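Local coordinates for protein putative endo-1,4-beta-xylanase (Bacteroides thetaiotaomicron VPI-5482, PDB 5MSX) that probably hydrolyses O-glycosidic bonds, as a family 43 glycoside hydrolase of the arabinofuranosidase type that takes part in breaking down plant pectin, at residues Thr81-Ala86 with Gly131-Tyr136; Phe205-Ile210 with Asp270-Ala275; Tyr227-Val232 with Asp298-Pro303. One frame throughout, in Å; residues are numbered along the deposited sequence.

Contact 1: Thr81-Ala86 with Gly131-Tyr136. With EDO (1,2-ethanediol), chain Q.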
loop_
_atom_site.group_PDB
_atom_site.type_symbol
_atom_site.label_atom_id
_atom_site.label_comp_id
_atom_site.label_asym_id
_atom_site.label_seq_id
_atom_site.Cartn_x
_atom_site.Cartn_y
_atom_site.Cartn_z
ATOM N N THR C 81 23.845 4.398 11.860
ATOM C CA THR C 81 22.708 5.162 11.401
ATOM C C THR C 81 21.673 4.201 10.819
ATOM O O THR C 81 22.006 3.062 10.473
ATOM C CB THR C 81 23.086 6.252 10.384
ATOM O OG1 THR C 81 21.901 6.920 9.929
ATOM C CG2 THR C 81 23.862 5.685 9.158
ATOM N N TYR C 82 20.416 4.656 10.769
ATOM C CA TYR C 82 19.309 3.912 10.151
ATOM C C TYR C 82 18.982 4.500 8.778
ATOM O O TYR C 82 18.115 3.986 8.095
ATOM C CB TYR C 82 18.042 3.874 11.074
ATOM C CG TYR C 82 17.406 5.230 11.377
ATOM C CD1 TYR C 82 16.488 5.818 10.506
ATOM C CD2 TYR C 82 17.731 5.929 12.534
ATOM C CE1 TYR C 82 15.905 7.051 10.789
ATOM C CE2 TYR C 82 17.153 7.150 12.825
ATOM C CZ TYR C 82 16.238 7.713 11.961
ATOM O OH TYR C 82 15.701 8.937 12.259
ATOM N N PHE C 83 19.677 5.564 8.375
ATOM C CA PHE C 83 19.360 6.302 7.157
ATOM C C PHE C 83 20.675 6.701 6.466
ATOM O O PHE C 83 21.051 7.883 6.488
ATOM C CB PHE C 83 18.534 7.531 7.542
ATOM C CG PHE C 83 17.671 8.107 6.450
ATOM C CD1 PHE C 83 18.006 8.030 5.091
ATOM C CD2 PHE C 83 16.549 8.838 6.808
ATOM C CE1 PHE C 83 17.195 8.626 4.127
ATOM C CE2 PHE C 83 15.740 9.436 5.856
ATOM C CZ PHE C 83 16.069 9.338 4.509
ATOM N N PRO C 84 21.357 5.721 5.815
ATOM C CA PRO C 84 22.683 5.962 5.207
ATOM C C PRO C 84 22.799 7.193 4.327
ATOM O O PRO C 84 23.694 7.995 4.544
ATOM C CB PRO C 84 22.940 4.669 4.431
ATOM C CG PRO C 84 22.280 3.637 5.280
ATOM C CD PRO C 84 20.973 4.303 5.671
ATOM N N SER C 85 21.875 7.404 3.407
ATOM C CA SER C 85 21.982 8.570 2.539
ATOM C C SER C 85 21.937 9.934 3.261
ATOM O O SER C 85 22.445 10.926 2.733
ATOM C CB SER C 85 20.950 8.523 1.405
ATOM O OG SER C 85 19.665 8.980 1.800
ATOM N N ALA C 86 21.335 10.000 4.448
ATOM C CA ALA C 86 21.164 11.276 5.135
ATOM C C ALA C 86 22.127 11.455 6.290
ATOM O O ALA C 86 22.039 12.459 6.993
ATOM C CB ALA C 86 19.729 11.408 5.634
ATOM N N GLY C 131 12.121 9.525 -5.861
ATOM C CA GLY C 131 13.300 10.133 -6.500
ATOM C C GLY C 131 14.550 9.344 -6.205
ATOM O O GLY C 131 14.472 8.240 -5.655
ATOM N N LYS C 132 15.709 9.902 -6.564
ATOM C CA LYS C 132 16.993 9.268 -6.252
ATOM C C LYS C 132 17.296 9.413 -4.755
ATOM O O LYS C 132 17.050 10.481 -4.163
ATOM C CB LYS C 132 18.116 9.884 -7.090
ATOM N N ASP C 133 17.809 8.344 -4.147
ATOM C CA ASP C 133 18.234 8.383 -2.743
ATOM C C ASP C 133 19.496 9.258 -2.459
ATOM O O ASP C 133 20.554 8.744 -2.116
ATOM C CB ASP C 133 18.448 6.961 -2.187
ATOM C CG ASP C 133 18.528 6.942 -0.650
ATOM O OD1 ASP C 133 17.925 7.827 0.007
ATOM O OD2 ASP C 133 19.195 6.059 -0.091
ATOM N N GLU C 134 19.364 10.576 -2.568
ATOM C CA GLU C 134 20.493 11.484 -2.323
ATOM C C GLU C 134 20.008 12.877 -1.987
ATOM O O GLU C 134 18.881 13.245 -2.336
ATOM C CB GLU C 134 21.413 11.544 -3.544
ATOM C CG GLU C 134 20.708 11.950 -4.816
ATOM C CD GLU C 134 21.666 12.134 -5.981
ATOM O OE1 GLU C 134 22.422 11.185 -6.300
ATOM O OE2 GLU C 134 21.649 13.231 -6.586
ATOM N N PHE C 135 20.883 13.650 -1.340
ATOM C CA PHE C 135 20.543 14.984 -0.853
ATOM C C PHE C 135 21.484 16.034 -1.390
ATOM O O PHE C 135 22.655 15.773 -1.566
ATOM C CB PHE C 135 20.566 15.021 0.688
ATOM C CG PHE C 135 19.518 14.145 1.303
ATOM C CD1 PHE C 135 18.199 14.586 1.398
ATOM C CD2 PHE C 135 19.828 12.875 1.737
ATOM C CE1 PHE C 135 17.218 13.773 1.953
ATOM C CE2 PHE C 135 18.844 12.048 2.276
ATOM C CZ PHE C 135 17.539 12.506 2.379
ATOM N N TYR C 136 20.933 17.215 -1.637
ATOM C CA TYR C 136 21.696 18.405 -1.947
ATOM C C TYR C 136 20.802 19.562 -1.553
ATOM O O TYR C 136 19.595 19.382 -1.439
ATOM C CB TYR C 136 22.048 18.458 -3.443
ATOM C CG TYR C 136 20.879 18.374 -4.415
ATOM C CD1 TYR C 136 20.114 19.490 -4.710
ATOM C CD2 TYR C 136 20.580 17.182 -5.080
ATOM C CE1 TYR C 136 19.072 19.431 -5.615
ATOM C CE2 TYR C 136 19.534 17.109 -5.994
ATOM C CZ TYR C 136 18.789 18.239 -6.251
ATOM O OH TYR C 136 17.744 18.195 -7.146
HETATM C C1 EDO Q . 9.763 9.170 -8.444
HETATM O O1 EDO Q . 10.108 8.066 -7.591
HETATM C C2 EDO Q . 10.604 9.114 -9.718
HETATM O O2 EDO Q . 12.014 9.245 -9.470
HETATM O O HOH W 1 19.704 5.665 2.464
#

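Contact 2: Phe205-Ile210 with Asp270-Ala275. With EDO (1,2-ethanediol), chain B.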
loop_
_atom_site.group_PDB
_atom_site.type_symbol
_atom_site.label_atom_id
_atom_site.label_comp_id
_atom_site.label_asym_id
_atom_site.label_seq_id
_atom_site.Cartn_x
_atom_site.Cartn_y
_atom_site.Cartn_z
ATOM N N PHE C 205 -2.984 12.293 18.407
ATOM C CA PHE C 205 -3.422 10.942 18.735
ATOM C C PHE C 205 -4.928 10.885 19.014
ATOM O O PHE C 205 -5.593 11.913 19.271
ATOM C CB PHE C 205 -2.628 10.352 19.897
ATOM C CG PHE C 205 -2.844 11.060 21.191
ATOM C CD1 PHE C 205 -2.083 12.180 21.514
ATOM C CD2 PHE C 205 -3.818 10.629 22.095
ATOM C CE1 PHE C 205 -2.299 12.847 22.726
ATOM C CE2 PHE C 205 -4.043 11.330 23.283
ATOM C CZ PHE C 205 -3.292 12.433 23.583
ATOM N N LYS C 206 -5.444 9.658 18.969
ATOM C CA LYS C 206 -6.845 9.377 19.184
ATOM C C LYS C 206 -6.971 8.477 20.417
ATOM O O LYS C 206 -6.307 7.460 20.485
ATOM C CB LYS C 206 -7.431 8.653 17.979
ATOM C CG LYS C 206 -8.943 8.442 18.050
ATOM C CD LYS C 206 -9.441 7.632 16.861
ATOM C CE LYS C 206 -10.946 7.778 16.652
ATOM N NZ LYS C 206 -11.255 7.053 15.399
ATOM N N ARG C 207 -7.842 8.833 21.359
ATOM C CA ARG C 207 -8.111 7.988 22.517
ATOM C C ARG C 207 -9.608 7.967 22.845
ATOM O O ARG C 207 -10.205 9.029 23.062
ATOM C CB ARG C 207 -7.325 8.483 23.730
ATOM C CG ARG C 207 -7.663 7.762 25.044
ATOM C CD ARG C 207 -6.810 8.282 26.172
ATOM N NE ARG C 207 -7.057 7.647 27.474
ATOM C CZ ARG C 207 -8.061 7.965 28.298
ATOM N NH1 ARG C 207 -8.997 8.865 27.975
ATOM N NH2 ARG C 207 -8.139 7.356 29.469
ATOM N N LYS C 208 -10.195 6.763 22.882
ATOM C CA LYS C 208 -11.624 6.576 23.222
ATOM C C LYS C 208 -12.539 7.488 22.423
ATOM O O LYS C 208 -13.358 8.196 22.979
ATOM C CB LYS C 208 -11.838 6.781 24.729
ATOM C CG LYS C 208 -11.087 5.750 25.546
ATOM C CD LYS C 208 -11.235 5.941 27.037
ATOM C CE LYS C 208 -10.457 4.845 27.755
ATOM N NZ LYS C 208 -10.840 4.703 29.188
ATOM N N GLY C 209 -12.336 7.510 21.108
ATOM C CA GLY C 209 -13.127 8.337 20.204
ATOM C C GLY C 209 -12.839 9.829 20.161
ATOM O O GLY C 209 -13.527 10.543 19.438
ATOM N N ILE C 210 -11.850 10.318 20.921
ATOM C CA ILE C 210 -11.499 11.726 20.925
ATOM C C ILE C 210 -10.132 11.912 20.244
ATOM O O ILE C 210 -9.179 11.197 20.533
ATOM C CB ILE C 210 -11.479 12.301 22.360
ATOM C CG1 ILE C 210 -12.809 11.995 23.065
ATOM C CG2 ILE C 210 -11.195 13.806 22.353
ATOM C CD1 ILE C 210 -12.898 12.499 24.509
ATOM N N ASP C 270 -3.623 1.357 28.563
ATOM C CA ASP C 270 -4.133 2.739 28.580
ATOM C C ASP C 270 -3.192 3.673 29.360
ATOM O O ASP C 270 -3.630 4.682 29.909
ATOM C CB ASP C 270 -5.539 2.791 29.196
ATOM C CG ASP C 270 -6.239 4.154 28.977
ATOM O OD1 ASP C 270 -6.300 4.607 27.819
ATOM O OD2 ASP C 270 -6.734 4.774 29.952
ATOM N N ASN C 271 -1.904 3.339 29.425
ATOM C CA ASN C 271 -0.959 4.147 30.175
ATOM C C ASN C 271 -0.312 5.040 29.164
ATOM O O ASN C 271 0.431 4.557 28.311
ATOM C CB ASN C 271 0.072 3.274 30.889
ATOM C CG ASN C 271 -0.570 2.258 31.818
ATOM O OD1 ASN C 271 -0.156 1.099 31.856
ATOM N ND2 ASN C 271 -1.592 2.681 32.561
ATOM N N TYR C 272 -0.645 6.324 29.207
ATOM C CA TYR C 272 -0.046 7.286 28.279
ATOM C C TYR C 272 1.115 8.014 28.973
ATOM O O TYR C 272 1.105 8.197 30.197
ATOM C CB TYR C 272 -1.101 8.276 27.781
ATOM C CG TYR C 272 -2.005 7.714 26.733
ATOM C CD1 TYR C 272 -2.946 6.735 27.049
ATOM C CD2 TYR C 272 -1.896 8.107 25.406
ATOM C CE1 TYR C 272 -3.782 6.201 26.081
ATOM C CE2 TYR C 272 -2.722 7.570 24.432
ATOM C CZ TYR C 272 -3.654 6.622 24.775
ATOM O OH TYR C 272 -4.461 6.082 23.810
ATOM N N TYR C 273 2.104 8.392 28.158
ATOM C CA TYR C 273 3.309 9.113 28.575
ATOM C C TYR C 273 3.558 10.281 27.628
ATOM O O TYR C 273 3.212 10.224 26.456
ATOM C CB TYR C 273 4.536 8.174 28.574
ATOM C CG TYR C 273 4.356 7.045 29.547
ATOM C CD1 TYR C 273 4.692 7.186 30.897
ATOM C CD2 TYR C 273 3.759 5.863 29.135
ATOM C CE1 TYR C 273 4.470 6.148 31.799
ATOM C CE2 TYR C 273 3.547 4.816 30.018
ATOM C CZ TYR C 273 3.895 4.965 31.341
ATOM O OH TYR C 273 3.633 3.916 32.186
ATOM N N PHE C 274 4.170 11.316 28.177
ATOM C CA PHE C 274 4.530 12.561 27.483
ATOM C C PHE C 274 6.059 12.683 27.552
ATOM O O PHE C 274 6.636 12.672 28.645
ATOM C CB PHE C 274 3.848 13.742 28.191
ATOM C CG PHE C 274 4.241 15.087 27.668
ATOM C CD1 PHE C 274 3.866 15.494 26.366
ATOM C CD2 PHE C 274 4.962 15.973 28.462
ATOM C CE1 PHE C 274 4.202 16.754 25.893
ATOM C CE2 PHE C 274 5.306 17.244 27.988
ATOM C CZ PHE C 274 4.938 17.636 26.713
ATOM N N ALA C 275 6.707 12.757 26.398
ATOM C CA ALA C 275 8.147 12.982 26.321
ATOM C C ALA C 275 8.344 14.379 25.853
ATOM O O ALA C 275 7.603 14.841 24.985
ATOM C CB ALA C 275 8.769 12.049 25.336
HETATM C C1 EDO B . 3.525 -0.798 31.664
HETATM O O1 EDO B . 3.702 -0.463 30.271
HETATM C C2 EDO B . 3.333 0.484 32.471
HETATM O O2 EDO B . 2.733 1.497 31.631
#

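Contact 3: Tyr227-Val232 with Asp298-Pro303. With EDO (1,2-ethanediol), chain D.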
loop_
_atom_site.group_PDB
_atom_site.type_symbol
_atom_site.label_atom_id
_atom_site.label_comp_id
_atom_site.label_asym_id
_atom_site.label_seq_id
_atom_site.Cartn_x
_atom_site.Cartn_y
_atom_site.Cartn_z
ATOM N N TYR C 227 -3.198 22.503 23.630
ATOM C CA TYR C 227 -3.950 21.526 22.842
ATOM C C TYR C 227 -5.402 21.932 22.622
ATOM O O TYR C 227 -5.913 22.830 23.272
ATOM C CB TYR C 227 -3.879 20.106 23.439
ATOM C CG TYR C 227 -4.881 19.852 24.514
ATOM C CD1 TYR C 227 -4.772 20.480 25.751
ATOM C CD2 TYR C 227 -5.964 18.993 24.314
ATOM C CE1 TYR C 227 -5.680 20.251 26.766
ATOM C CE2 TYR C 227 -6.893 18.773 25.328
ATOM C CZ TYR C 227 -6.733 19.400 26.557
ATOM O OH TYR C 227 -7.637 19.181 27.587
ATOM N N VAL C 228 -5.986 21.276 21.621
ATOM C CA VAL C 228 -7.397 21.282 21.294
ATOM C C VAL C 228 -7.867 19.842 21.024
ATOM O O VAL C 228 -7.048 18.915 20.836
ATOM C CB VAL C 228 -7.707 22.182 20.061
ATOM C CG1 VAL C 228 -7.393 23.627 20.379
ATOM C CG2 VAL C 228 -6.950 21.757 18.797
ATOM N N MET C 229 -9.181 19.656 21.027
ATOM C CA MET C 229 -9.807 18.320 20.917
ATOM C C MET C 229 -10.919 18.331 19.901
ATOM O O MET C 229 -11.599 19.347 19.754
ATOM C CB MET C 229 -10.485 17.925 22.208
ATOM C CG MET C 229 -9.571 17.527 23.307
ATOM S SD MET C 229 -10.527 17.399 24.837
ATOM C CE MET C 229 -11.092 19.050 25.126
ATOM N N SER C 230 -11.119 17.195 19.239
ATOM C CA SER C 230 -12.283 17.023 18.393
ATOM C C SER C 230 -12.893 15.659 18.566
ATOM O O SER C 230 -12.180 14.663 18.734
ATOM C CB SER C 230 -11.898 17.185 16.939
ATOM O OG SER C 230 -13.017 16.859 16.132
ATOM N N ARG C 231 -14.217 15.632 18.479
ATOM C CA ARG C 231 -14.972 14.399 18.364
ATOM C C ARG C 231 -15.488 14.171 16.957
ATOM O O ARG C 231 -16.282 13.273 16.770
ATOM C CB ARG C 231 -16.172 14.427 19.326
ATOM C CG ARG C 231 -15.784 14.593 20.774
ATOM C CD ARG C 231 -16.981 14.904 21.643
ATOM N NE ARG C 231 -16.892 14.122 22.861
ATOM C CZ ARG C 231 -16.350 14.519 24.012
ATOM N NH1 ARG C 231 -15.830 15.743 24.159
ATOM N NH2 ARG C 231 -16.338 13.665 25.044
ATOM N N VAL C 232 -15.044 14.941 15.972
ATOM C CA VAL C 232 -15.559 14.822 14.616
ATOM C C VAL C 232 -14.542 14.138 13.724
ATOM O O VAL C 232 -14.799 13.060 13.234
ATOM C CB VAL C 232 -15.946 16.203 14.017
ATOM C CG1 VAL C 232 -16.406 16.061 12.568
ATOM C CG2 VAL C 232 -17.039 16.849 14.849
ATOM N N ASP C 298 -14.039 13.408 31.456
ATOM C CA ASP C 298 -14.557 14.022 30.210
ATOM C C ASP C 298 -13.594 13.968 28.987
ATOM O O ASP C 298 -13.949 14.453 27.909
ATOM C CB ASP C 298 -15.043 15.465 30.451
ATOM C CG ASP C 298 -13.911 16.468 30.890
ATOM O OD1 ASP C 298 -12.701 16.136 30.969
ATOM O OD2 ASP C 298 -14.269 17.635 31.181
ATOM N N GLY C 299 -12.406 13.376 29.134
ATOM C CA GLY C 299 -11.427 13.334 28.059
ATOM C C GLY C 299 -10.421 14.475 28.065
ATOM O O GLY C 299 -9.481 14.425 27.276
ATOM N N THR C 300 -10.578 15.490 28.929
ATOM C CA THR C 300 -9.584 16.576 28.947
ATOM C C THR C 300 -8.254 16.045 29.484
ATOM O O THR C 300 -8.257 15.141 30.324
ATOM C CB THR C 300 -9.971 17.817 29.787
ATOM O OG1 THR C 300 -10.403 17.410 31.077
ATOM C CG2 THR C 300 -11.019 18.649 29.087
ATOM N N ILE C 301 -7.145 16.595 28.984
ATOM C CA ILE C 301 -5.797 16.213 29.436
ATOM C C ILE C 301 -5.467 16.964 30.718
ATOM O O ILE C 301 -5.661 18.193 30.794
ATOM C CB ILE C 301 -4.716 16.530 28.371
ATOM C CG1 ILE C 301 -4.945 15.714 27.098
ATOM C CG2 ILE C 301 -3.320 16.265 28.914
ATOM C CD1 ILE C 301 -4.130 16.181 25.903
ATOM N N ARG C 302 -4.965 16.246 31.720
ATOM C CA ARG C 302 -4.510 16.906 32.945
ATOM C C ARG C 302 -3.135 17.516 32.690
ATOM O O ARG C 302 -2.258 16.820 32.167
ATOM C CB ARG C 302 -4.443 15.922 34.111
ATOM C CG ARG C 302 -5.807 15.286 34.455
ATOM C CD ARG C 302 -5.778 14.415 35.722
ATOM N NE ARG C 302 -5.171 15.128 36.851
ATOM C CZ ARG C 302 -5.703 16.163 37.479
ATOM N NH1 ARG C 302 -6.915 16.630 37.155
ATOM N NH2 ARG C 302 -5.022 16.738 38.458
ATOM N N PRO C 303 -2.934 18.806 33.040
ATOM C CA PRO C 303 -1.590 19.390 32.837
ATOM C C PRO C 303 -0.517 18.491 33.445
ATOM O O PRO C 303 -0.697 17.967 34.550
ATOM C CB PRO C 303 -1.685 20.747 33.546
ATOM C CG PRO C 303 -3.118 21.119 33.412
ATOM C CD PRO C 303 -3.901 19.823 33.489
HETATM C C1 EDO D . -1.006 14.113 34.243
HETATM O O1 EDO D . -0.889 14.674 32.915
HETATM C C2 EDO D . 0.097 14.395 35.247
HETATM O O2 EDO D . 1.412 13.974 34.767
HETATM O O HOH W 2 -7.294 20.109 29.866
#

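Contact 1: Thr81-Ala86 with Gly131-Tyr136
D133 OD1 accepts from two donors. One is the hydroxyl S85 OG, 2.8 Å from D133 OD1. The other is the backbone N of L128, on strand 127-128. The contact joins two loops of the family 43 catalytic domain, which has the five-bladed beta-propeller fold. S85 lies in a 3-10 turn, residues 84-86, and D133 is the centre of an inverse gamma turn in the loop after strand 127-128.

The hydroxyl does not come in along the carboxylate plane. It meets D133 OD1 from above, 47° out of it. The other oxygen works through a water, which lies 2.6 Å from D133 OD2 and donates to it. The same water accepts from the backbone, 2.9 Å from S85 N. One carboxylate thus holds S85 by its side chain directly and by its main chain through water. Replacing D133 by an alanine would probably leave S85 OG and the L128 amide without this acceptor and the bridging water less firmly placed.

An apolar patch lies beside this polar pair. The CG of F135 is anti to its own carbonyl carbon (chi1 -65°), and this sends the ring toward the 3-10 turn. Its CE2 corner does most of the touching. A86 CB packs 3.5 Å from F135 CE2. The two phenylalanine side chains cross at about a right angle and meet at their CZ atoms, F83 CZ and F135 CZ being 4.1 Å apart. I110 of strand 109-110 touches F83, A86 and F135, and Y115 meets the F135 ring edge-to-face. S85 OG also lies at the edge of the F135 ring, near its plane, 3.2 Å from F135 CE2.

Contact 2: Phe205-Ile210 with Asp270-Ala275
R207 grips D270 side-on, with one nitrogen to each carboxylate oxygen. R207 NH2 donates to D270 OD2 at 3.0 Å and 155°. R207 NE donates to D270 OD1 at 3.2 Å and a more bent 139°. Both oxygens use the syn lone pair. The guanidinium and carboxylate planes are 28° apart, and both oxygens are tilted from the guanidinium plane.

The R207 chain is extended from CG to NE, which carries its charge out to D270. K208 NZ stays 4.2 Å from D270 OD2, beyond a salt bridge, and probably adds only a general attraction. K206 turns the other way and pairs with D160 and D161. The turn 207-210 is type I', closed by two backbone bonds, R207 N to I210 O and I210 N to R207 O.

Beside the salt bridge, Y272 packs on the arginine's aliphatic part, with R207 CD 3.7 Å from Y272 CE1. F205 meets the same tyrosine obliquely, F205 CD2 lying 4.0 Å from Y272 CE2. F295 completes this cluster, through a cation-pi contact with R207 and an edge-to-face contact with Y272.

Strand 203-207 is an outer strand of its four-stranded sheet. Strand 272-278 is the middle of the next three-stranded sheet, so the contact joins two neighbouring antiparallel sheets at their surface.

Contact 3: Tyr227-Val232 with Asp298-Pro303
Y227 and I301 centre a partly buried contact in the family 43 domain, a five-bladed beta-propeller. A strand here packs against a loop. Strand 224-230 of a four-stranded antiparallel sheet meets residues 298-303, in the long connection that follows strand 287-293.

The main polar link is a backbone amide bound to a side chain. I301 N donates to Y227 OH at 3.0 Å and 154°. Y227 OH also donates to a water 2.5 Å away, and that water donates to the backbone, 2.7 Å from I301 O. The phenol thus serves both the N-H and the C=O of one residue, the second through the water, which lies at the ring edge and in its plane.

The same two residues make the main apolar contact. I301 CD1 sits over one face of the Y227 ring as a CH-pi contact, 3.9 Å from its centroid. The two side chains run past each other in opposite directions. The CG of Y227 lies between its backbone N and carbonyl carbon (chi1 84°), and from there the ring reaches the loop.

Further along the strand, M229 CE touches T300 CG2 at 4.0 Å. R231 brings a guanidinium edge near the carbonyl of D298, with R231 NH2 3.8 Å from D298 O. The loop holds its own shape by an Asx turn, in which D298 OD1 accepts from T300 N at 3.0 Å. The same oxygen also accepts from T300 OG1, at 2.6 Å.

Y212 of strand 210-217 touches M229 and I301, and its hydroxyl is hydrogen-bonded to G299 O. On the other flank of strand 224-230, I246 of strand 245-247 packs on both Y227 and I301. The loop therefore lies across three adjacent strands of this sheet.

In the fold
Contacts 2 and 3 share one four-stranded sheet, and their centres are 10 Å apart. They touch through I210, whose CD1 packs 3.7 Å from R231 NH2. Contact 1 stands apart, its centre about 33 Å from that of contact 2 and 38 Å from that of contact 3. Contact 2 lies at the surface and relies on a charged pair beside an aromatic cluster. Contacts 1 and 3 are partly buried and have no salt bridge. Each uses a water to reach the backbone, but contact 1 joins two loops by a carboxylate, whereas contact 3 ties a loop to a strand by a phenol. All three lie away from the probable catalytic residues.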